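Local coordinates for protein histone-lysine N-methyltransferase family member SUVH9 (Arabidopsis thaliana, PDB 4NJ5) that may bind methylated DNA and recruit RNA polymerase V to chromatin in RNA-directed DNA methylation, and lacks methyltransferase activity, at residues K334-E339 and N479-P484. Numbering follows the deposited sequence.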
loop_
_atom_site.group_PDB
_atom_site.type_symbol
_atom_site.label_atom_id
_atom_site.label_comp_id
_atom_site.label_asym_id
_atom_site.label_seq_id
_atom_site.Cartn_x
_atom_site.Cartn_y
_atom_site.Cartn_z
ATOM N N LYS A 334 3.903 -0.347 -18.005
ATOM C CA LYS A 334 3.916 -0.357 -19.472
ATOM C C LYS A 334 4.114 1.078 -19.978
ATOM O O LYS A 334 3.775 2.021 -19.279
ATOM C CB LYS A 334 2.650 -1.019 -20.062
ATOM C CG LYS A 334 1.428 -1.016 -19.159
ATOM C CD LYS A 334 0.708 -2.376 -19.206
ATOM C CE LYS A 334 0.478 -2.867 -20.637
ATOM N NZ LYS A 334 -0.552 -2.063 -21.355
ATOM N N PRO A 335 4.676 1.256 -21.182
ATOM C CA PRO A 335 4.941 2.624 -21.655
ATOM C C PRO A 335 3.669 3.420 -21.942
ATOM O O PRO A 335 3.691 4.653 -21.938
ATOM C CB PRO A 335 5.717 2.403 -22.960
ATOM C CG PRO A 335 5.288 1.051 -23.430
ATOM C CD PRO A 335 5.051 0.241 -22.179
ATOM N N LEU A 336 2.573 2.712 -22.186
ATOM C CA LEU A 336 1.311 3.349 -22.530
ATOM C C LEU A 336 0.140 2.421 -22.230
ATOM O O LEU A 336 0.127 1.264 -22.648
ATOM C CB LEU A 336 1.300 3.745 -24.009
ATOM C CG LEU A 336 0.073 4.497 -24.523
ATOM C CD1 LEU A 336 -0.086 5.830 -23.801
ATOM C CD2 LEU A 336 0.182 4.703 -26.021
ATOM N N ILE A 337 -0.840 2.936 -21.500
ATOM C CA ILE A 337 -2.037 2.166 -21.201
ATOM C C ILE A 337 -3.228 2.665 -22.017
ATOM O O ILE A 337 -3.568 3.851 -21.981
ATOM C CB ILE A 337 -2.385 2.219 -19.702
ATOM C CG1 ILE A 337 -1.213 1.699 -18.863
ATOM C CG2 ILE A 337 -3.648 1.418 -19.426
ATOM C CD1 ILE A 337 -1.453 1.750 -17.368
ATOM N N HIS A 338 -3.849 1.754 -22.762
ATOM C CA HIS A 338 -5.074 2.065 -23.491
ATOM C C HIS A 338 -6.285 1.545 -22.722
ATOM O O HIS A 338 -6.582 0.348 -22.747
ATOM C CB HIS A 338 -5.051 1.444 -24.891
ATOM C CG HIS A 338 -3.934 1.933 -25.760
ATOM N ND1 HIS A 338 -4.071 3.005 -26.613
ATOM C CD2 HIS A 338 -2.664 1.487 -25.913
ATOM C CE1 HIS A 338 -2.930 3.205 -27.254
ATOM N NE2 HIS A 338 -2.063 2.296 -26.849
ATOM N N GLU A 339 -6.973 2.444 -22.025
ATOM C CA GLU A 339 -8.208 2.080 -21.342
ATOM C C GLU A 339 -9.362 2.098 -22.332
ATOM O O GLU A 339 -9.267 2.715 -23.390
ATOM C CB GLU A 339 -8.493 3.027 -20.171
ATOM C CG GLU A 339 -7.638 2.753 -18.944
ATOM C CD GLU A 339 -8.015 3.608 -17.746
ATOM O OE1 GLU A 339 -9.074 4.276 -17.784
ATOM O OE2 GLU A 339 -7.245 3.605 -16.762
ATOM N N ASN A 479 -7.595 9.798 -28.221
ATOM C CA ASN A 479 -6.643 8.833 -28.772
ATOM C C ASN A 479 -5.383 9.388 -29.438
ATOM O O ASN A 479 -4.883 8.812 -30.402
ATOM C CB ASN A 479 -7.352 7.856 -29.712
ATOM C CG ASN A 479 -7.418 6.460 -29.138
ATOM O OD1 ASN A 479 -6.595 6.083 -28.303
ATOM N ND2 ASN A 479 -8.399 5.686 -29.575
ATOM N N SER A 480 -4.857 10.484 -28.909
ATOM C CA SER A 480 -3.616 11.045 -29.421
ATOM C C SER A 480 -2.418 10.512 -28.647
ATOM O O SER A 480 -2.272 10.796 -27.459
ATOM C CB SER A 480 -3.641 12.570 -29.338
ATOM O OG SER A 480 -2.389 13.117 -29.717
ATOM N N LEU A 481 -1.562 9.750 -29.323
ATOM C CA LEU A 481 -0.344 9.217 -28.709
ATOM C C LEU A 481 0.566 10.313 -28.158
ATOM O O LEU A 481 1.322 10.085 -27.217
ATOM C CB LEU A 481 0.442 8.359 -29.706
ATOM C CG LEU A 481 -0.015 6.923 -29.985
ATOM C CD1 LEU A 481 -1.098 6.468 -29.015
ATOM C CD2 LEU A 481 -0.476 6.768 -31.425
ATOM N N MET A 482 0.488 11.500 -28.749
ATOM C CA MET A 482 1.333 12.616 -28.342
ATOM C C MET A 482 0.919 13.186 -26.988
ATOM O O MET A 482 1.736 13.781 -26.283
ATOM C CB MET A 482 1.298 13.723 -29.398
ATOM C CG MET A 482 1.594 13.258 -30.822
ATOM S SD MET A 482 3.340 12.936 -31.153
ATOM C CE MET A 482 3.469 11.186 -30.784
ATOM N N PHE A 483 -0.346 13.004 -26.623
ATOM C CA PHE A 483 -0.866 13.621 -25.406
ATOM C C PHE A 483 -1.589 12.675 -24.444
ATOM O O PHE A 483 -2.740 12.920 -24.087
ATOM C CB PHE A 483 -1.790 14.786 -25.765
ATOM C CG PHE A 483 -1.063 16.027 -26.192
ATOM C CD1 PHE A 483 -0.454 16.842 -25.253
ATOM C CD2 PHE A 483 -0.995 16.385 -27.529
ATOM C CE1 PHE A 483 0.213 17.988 -25.639
ATOM C CE2 PHE A 483 -0.327 17.531 -27.921
ATOM C CZ PHE A 483 0.277 18.333 -26.975
ATOM N N PRO A 484 -0.913 11.605 -23.994
ATOM C CA PRO A 484 -1.599 10.746 -23.028
ATOM C C PRO A 484 -1.667 11.430 -21.673
ATOM O O PRO A 484 -0.911 12.366 -21.421
ATOM C CB PRO A 484 -0.682 9.527 -22.944
ATOM C CG PRO A 484 0.674 10.085 -23.200
ATOM C CD PRO A 484 0.479 11.176 -24.222
#
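Leu336 divides its two methyls between Leu481 and Pro484, and this apolar packing makes up most of the contact. Its CD2 meets CD1 of Leu481 at 3.7 Å, while its CD1 lies 3.8 Å from CB of Pro484; at both places the side chains cross at about a right angle. CG of Leu336 stands anti to the backbone N (chi1 -177°), and its two methyls reach residues 479-484 in a small apolar patch near the protein surface. Leu481 also touches Leu475, and Pro484 packs on Phe473, so the patch continues onto strand 469-475. A looser van der Waals contact comes from the His338 ring, whose CE1 is 4.1 Å from the same CD1 of Leu481; the methyl sits at the ring edge, near its plane.

The contact joins the pre-SET region to the SET domain. Strand 337-338 runs parallel to strand 469-475 at the margin of a four-stranded mixed sheet, with Ile337 and Glu339 sharing backbone hydrogen bonds with that strand. Residues 479-484 belong to the loop leading from it to the antiparallel strand 485-490. A type I beta turn from Ser480 to Phe483, closed by a 3.0 Å hydrogen bond from Phe483 N to Ser480 O, carries Leu481 at its second position. The zinc ligand Cys314 of the triangular three-zinc cluster lies about 6 Å, side chain to side chain, from His338, whose side chain is about 8 Å from a bound zinc ion.

The one polar approach, Asn479 OD1 to the edge of the His338 ring, is too long for a hydrogen bond at 4.3 Å from ND1; the contact buries ND1, which finds no hydrogen-bond partner. The His338 backbone is held by Asn318 at its N and Asn352 at its O.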